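Local atomic coordinates of ABC transporter substrate binding protein (Ribose) (Agrobacterium vitis, PDB entry 4WUT), a protein that binds a sugar, here D-fucose, and probably serves as the solute-binding component of a bacterial ABC transporter for carbohydrates. Residues N40-K43 against G44-A48; E65-I68 against A69-V72; G266-Q269 against M270-G274. One frame throughout, in Å; residues are numbered along the deposited sequence.

Contact 1 of 3, residues N40-K43 against G44-A48; sequences NVQK and GADAA
Gln42 and Asp46 meet one turn apart on helix 36-49, so this is a local contact along a single helix. That helix is the crossover of the beta-alpha-beta unit made by strand 25-29, helix 36-49 and strand 56-60. Asp46 N donates to Gln42 O over 2.9 Å, a backbone bond of the helix that spans the one turn between the two residues. Three more bonds of the same i to i+4 kind flank it: Gly44 N to Asn40 O, Ala45 N to Val41 O, and Ala47 N to Lys43 O. Gln42 carries CG anti to its own N (chi1 -179°) and stays extended, which carries its amide outward from the helix. The side chains cross at a slant, with amide and carboxylate planes 43° apart. Between the side chains the nearest approach is Gln42 CG to Asp46 OD2, 3.7 Å. The polar ends are joined by one water instead. Gln42 NE2 donates to it at 2.8 Å, and the water donates to Asp46 OD1 at 2.6 Å. Ala45 CB lies 3.6 Å from Gln42 O and also packs on Ile57 of strand 56-60. On another side of the helix, Asn40 ND2 is hydrogen-bonded to Ser267 OG of helix 267-282. The water links a neutral amide to a carboxylate, and its donated hydrogen would be expected to ease the negative charge of Asp46.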
# COMPACT_ATOMS: atom_id res chain seq x y z
N ASN A 40 -8.36 -4.25 6.79
CA ASN A 40 -7.48 -5.22 7.46
C ASN A 40 -6.51 -4.52 8.42
O ASN A 40 -6.22 -5.03 9.50
CB ASN A 40 -6.72 -6.07 6.45
CG ASN A 40 -6.33 -7.43 7.03
OD1 ASN A 40 -7.15 -8.11 7.66
ND2 ASN A 40 -5.07 -7.82 6.85
N VAL A 41 -6.02 -3.33 8.04
CA VAL A 41 -5.26 -2.52 8.99
C VAL A 41 -6.12 -2.22 10.22
O VAL A 41 -5.65 -2.36 11.35
CB VAL A 41 -4.77 -1.23 8.34
CG1 VAL A 41 -4.09 -0.32 9.38
CG2 VAL A 41 -3.82 -1.56 7.20
N GLN A 42 -7.39 -1.83 10.01
CA GLN A 42 -8.30 -1.59 11.13
C GLN A 42 -8.44 -2.83 12.02
O GLN A 42 -8.49 -2.72 13.24
CB GLN A 42 -9.69 -1.17 10.64
CG GLN A 42 -10.66 -0.88 11.78
CD GLN A 42 -12.02 -0.43 11.28
OE1 GLN A 42 -12.44 -0.75 10.16
NE2 GLN A 42 -12.73 0.31 12.12
N LYS A 43 -8.54 -4.00 11.40
CA LYS A 43 -8.65 -5.25 12.16
C LYS A 43 -7.47 -5.41 13.13
O LYS A 43 -7.67 -5.76 14.29
CB LYS A 43 -8.73 -6.43 11.18
CG LYS A 43 -9.12 -7.75 11.84
CD LYS A 43 -9.35 -8.84 10.79
CE LYS A 43 -9.32 -10.23 11.42
NZ LYS A 43 -9.31 -11.31 10.39
N GLY A 44 -6.26 -5.18 12.64
CA GLY A 44 -5.06 -5.26 13.46
C GLY A 44 -5.08 -4.23 14.58
O GLY A 44 -4.74 -4.54 15.72
N ALA A 45 -5.47 -3.01 14.26
CA ALA A 45 -5.55 -1.97 15.28
C ALA A 45 -6.55 -2.33 16.38
O ALA A 45 -6.32 -2.11 17.57
CB ALA A 45 -5.90 -0.64 14.65
N ASP A 46 -7.68 -2.90 15.97
CA ASP A 46 -8.73 -3.28 16.90
C ASP A 46 -8.23 -4.36 17.85
O ASP A 46 -8.58 -4.37 19.04
CB ASP A 46 -9.96 -3.79 16.13
CG ASP A 46 -10.85 -2.68 15.62
OD1 ASP A 46 -10.73 -1.54 16.12
OD2 ASP A 46 -11.69 -2.94 14.73
N ALA A 47 -7.44 -5.28 17.32
CA ALA A 47 -6.90 -6.38 18.11
C ALA A 47 -5.98 -5.85 19.21
O ALA A 47 -6.12 -6.22 20.37
CB ALA A 47 -6.14 -7.34 17.21
N ALA A 48 -5.07 -4.95 18.83
CA ALA A 48 -4.12 -4.38 19.78
C ALA A 48 -4.82 -3.59 20.88
O ALA A 48 -4.49 -3.70 22.05
CB ALA A 48 -3.15 -3.48 19.05
O HOH W 1 -11.79 0.48 14.79

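Contact 2 of 3, residues E65-I68 against A69-V72; sequences ESAI and ADQV. With FCB (beta-D-fucopyranose), chain E.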
# COMPACT_ATOMS: atom_id res chain seq x y z
N GLU A 65 -8.34 7.99 -1.84
CA GLU A 65 -6.93 8.22 -1.55
C GLU A 65 -6.36 9.48 -2.16
O GLU A 65 -5.34 9.99 -1.71
CB GLU A 65 -6.07 7.02 -1.99
CG GLU A 65 -6.45 5.71 -1.29
CD GLU A 65 -5.37 4.66 -1.26
OE1 GLU A 65 -4.37 4.75 -2.05
OE2 GLU A 65 -5.51 3.76 -0.40
N SER A 66 -7.05 10.00 -3.18
CA SER A 66 -6.68 11.25 -3.83
C SER A 66 -7.15 12.50 -3.06
O SER A 66 -6.75 13.62 -3.40
CB SER A 66 -7.27 11.28 -5.24
OG SER A 66 -8.66 11.02 -5.24
N ALA A 67 -8.00 12.30 -2.05
CA ALA A 67 -8.54 13.41 -1.26
C ALA A 67 -7.56 13.82 -0.19
O ALA A 67 -7.75 13.51 0.99
CB ALA A 67 -9.81 12.98 -0.60
N ILE A 68 -6.52 14.54 -0.60
CA ILE A 68 -5.41 14.89 0.28
C ILE A 68 -5.80 15.97 1.28
O ILE A 68 -5.52 15.85 2.49
CB ILE A 68 -4.19 15.39 -0.53
CG1 ILE A 68 -3.87 14.48 -1.70
CG2 ILE A 68 -3.00 15.54 0.35
CD1 ILE A 68 -3.69 13.08 -1.30
N ALA A 69 -6.44 17.01 0.79
CA ALA A 69 -6.85 18.10 1.67
C ALA A 69 -7.79 17.60 2.76
O ALA A 69 -7.73 18.05 3.91
CB ALA A 69 -7.50 19.20 0.88
N ASP A 70 -8.66 16.66 2.40
CA ASP A 70 -9.57 16.10 3.38
C ASP A 70 -8.81 15.37 4.47
O ASP A 70 -9.20 15.41 5.64
CB ASP A 70 -10.57 15.15 2.72
CG ASP A 70 -11.69 15.89 2.00
OD1 ASP A 70 -11.87 17.11 2.22
OD2 ASP A 70 -12.42 15.22 1.24
N GLN A 71 -7.73 14.66 4.11
CA GLN A 71 -6.95 13.97 5.12
C GLN A 71 -6.20 14.96 6.02
O GLN A 71 -6.12 14.75 7.22
CB GLN A 71 -5.99 12.93 4.53
CG GLN A 71 -5.56 11.93 5.59
CD GLN A 71 -4.37 11.10 5.19
OE1 GLN A 71 -3.32 11.61 4.79
NE2 GLN A 71 -4.51 9.80 5.36
N VAL A 72 -5.65 16.02 5.42
CA VAL A 72 -5.00 17.06 6.20
C VAL A 72 -5.99 17.60 7.25
O VAL A 72 -5.68 17.75 8.42
CB VAL A 72 -4.53 18.21 5.30
CG1 VAL A 72 -4.14 19.44 6.12
CG2 VAL A 72 -3.35 17.76 4.40
C1 FCB E . -1.62 -0.63 -0.59
C2 FCB E . -0.76 0.61 -0.39
C3 FCB E . -1.46 1.63 0.32
C4 FCB E . -2.82 1.94 -0.36
C5 FCB E . -3.53 0.57 -0.50
C6 FCB E . -4.93 0.69 -1.17
O1 FCB E . -0.98 -1.37 -1.52
O2 FCB E . 0.38 0.18 0.40
O3 FCB E . -0.60 2.80 0.32
O4 FCB E . -2.63 2.62 -1.63
O5 FCB E . -2.80 -0.26 -1.30
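Ala69 follows directly on Ile68 in the first turn of helix 68-80, where the side chain of Ile68 packs on Ser91 and Ala95. Asp70 comes next and lies beside Ala67, the N-cap residue. Its CG stands beside its own backbone N (chi1 -78°), and this brings OD2 to 3.9 Å from Ala67 CB. The touch is a loose one between a carboxylate oxygen and a methyl group. Gln71 N then reaches Ala67 O in a weak bond of 3.3 Å. Ala67 is the centre of an inverse gamma turn, closed by a weak bond from Ile68 N to Ser66 O. The tight turn thus passes straight into the helix. It also ends the loop from strand 56-60, which carries Glu65 into the sugar pocket of this periplasmic binding protein. There Glu65 OE1 accepts a hydrogen bond of 2.8 Å from O4 of the fucose, and Ser193 OG also bonds to OE1. Glu65 OE2 lies 3.2 Å from the sugar C6 and is hydrogen-bonded to Trp38 NE1. The side chain of Gln71 leads away from the turn, and its buried amide is held by Ser91 N at OE1 and by Ala89 O and Val30 O at NE2. Val72 N makes a near-straight helical bond to Ile68 O, 2.9 Å (167°). Val72 CG2 rests 3.5 Å from the same oxygen.

Contact 3 of 3, residues G266-Q269 against M270-G274; sequences GSYQ and MGEKG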
# COMPACT_ATOMS: atom_id res chain seq x y z
N GLY A 266 2.21 -6.71 5.10
CA GLY A 266 1.77 -7.01 6.45
C GLY A 266 0.76 -5.99 6.94
O GLY A 266 1.00 -5.23 7.89
N SER A 267 -0.38 -5.95 6.27
CA SER A 267 -1.38 -4.92 6.60
C SER A 267 -1.95 -5.03 8.02
O SER A 267 -2.08 -4.04 8.75
CB SER A 267 -2.49 -4.89 5.55
OG SER A 267 -3.17 -6.11 5.44
N TYR A 268 -2.30 -6.24 8.43
CA TYR A 268 -2.76 -6.45 9.79
C TYR A 268 -1.69 -6.01 10.78
O TYR A 268 -2.00 -5.35 11.76
CB TYR A 268 -3.10 -7.93 9.99
CG TYR A 268 -3.67 -8.33 11.34
CD1 TYR A 268 -2.83 -8.62 12.40
CD2 TYR A 268 -5.04 -8.48 11.52
CE1 TYR A 268 -3.35 -9.03 13.63
CE2 TYR A 268 -5.56 -8.88 12.73
CZ TYR A 268 -4.72 -9.15 13.78
OH TYR A 268 -5.25 -9.55 14.99
N GLN A 269 -0.44 -6.38 10.52
CA GLN A 269 0.66 -6.02 11.40
C GLN A 269 0.83 -4.50 11.52
O GLN A 269 1.11 -3.99 12.60
CB GLN A 269 1.98 -6.66 10.93
CG GLN A 269 3.08 -6.51 11.97
CD GLN A 269 4.47 -6.98 11.54
OE1 GLN A 269 4.67 -7.60 10.49
NE2 GLN A 269 5.46 -6.67 12.38
N MSE A 270 0.65 -3.77 10.42
CA MSE A 270 0.78 -2.32 10.49
C MSE A 270 -0.21 -1.75 11.50
O MSE A 270 0.13 -0.85 12.29
CB MSE A 270 0.53 -1.69 9.12
CG MSE A 270 1.62 -1.99 8.09
SE MSE A 270 1.16 -1.18 6.38
CE MSE A 270 2.05 -2.42 5.19
N GLY A 271 -1.43 -2.26 11.48
CA GLY A 271 -2.44 -1.82 12.43
C GLY A 271 -2.12 -2.27 13.85
O GLY A 271 -2.16 -1.47 14.77
N GLU A 272 -1.82 -3.55 14.04
CA GLU A 272 -1.62 -4.08 15.38
C GLU A 272 -0.37 -3.47 16.02
O GLU A 272 -0.43 -2.93 17.13
CB GLU A 272 -1.50 -5.61 15.35
CG GLU A 272 -1.67 -6.27 16.70
CD GLU A 272 -1.38 -7.76 16.66
OE1 GLU A 272 -0.59 -8.19 15.79
OE2 GLU A 272 -1.95 -8.49 17.50
N LYS A 273 0.76 -3.55 15.32
CA LYS A 273 2.01 -3.02 15.86
C LYS A 273 2.04 -1.50 15.83
O LYS A 273 2.74 -0.87 16.63
CB LYS A 273 3.23 -3.57 15.13
CG LYS A 273 4.53 -3.22 15.85
CD LYS A 273 5.61 -4.23 15.64
CE LYS A 273 6.86 -3.78 16.39
NZ LYS A 273 7.81 -4.88 16.65
N GLY A 274 1.26 -0.91 14.94
CA GLY A 274 1.11 0.54 14.96
C GLY A 274 0.53 1.01 16.28
O GLY A 274 1.07 1.92 16.95
O HOH W 2 -3.52 -10.46 16.65
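Tyr268 and Glu272 both hold CG opposite the backbone N, with chi1 of -177° and -164°, and the two side chains rise together from neighbouring turns of one helix. Glu272 OE1 comes to the edge of the tyrosine ring, near its plane, 3.6 Å from CE1. The carboxylate is turned steeply against the ring, at 74° between planes. A water in the ring plane joins the outer ends. It lies 2.6 Å from Tyr268 OH and donates to Glu272 OE2 at 2.7 Å. At the backbone Glu272 N bonds to Tyr268 O over 2.9 Å. This is the first part of helix 267-282, which follows strand 261-265 and has Gly266 at its N-cap. The Tyr268 side chain packs on Asn40, Lys43 and Ala47, so the start of this helix lies against helix 36-49. Met270 N bonds to Gly266 O at 2.9 Å, and the bond from Gly271 N to Ser267 O is weak. Met270 is modelled as selenomethionine. Its CG passes 3.3 Å from Gly266 O, and its side chain packs on Thr293 of strand 290-298 and on Thr131 and Asp114, the last a pocket residue. Lys273 CB sits 3.3 Å from Gln269 O. Glu272 OE2 has a further, long and weak ion pair with Lys51 NZ.

Contacts 1 and 3 lie on two helices packed against each other, with centres about 7 Å apart. Val41 CG2 packs on Ser267 O at 3.4 Å. Farther along, Ala47 CB packs on Tyr268 OH at 3.3 Å and Ala48 CB on Glu272 O at 3.4 Å. Contact 2 stands apart: its centre is about 22 Å from each of the others. Its nearest atoms are about 9 Å from contact 1 and about 11 Å from contact 3. It alone of the three supplies a residue that binds the sugar, Glu65. The side chains of Met270 and Val41 remain about 6 Å and 8 Å from the fucose.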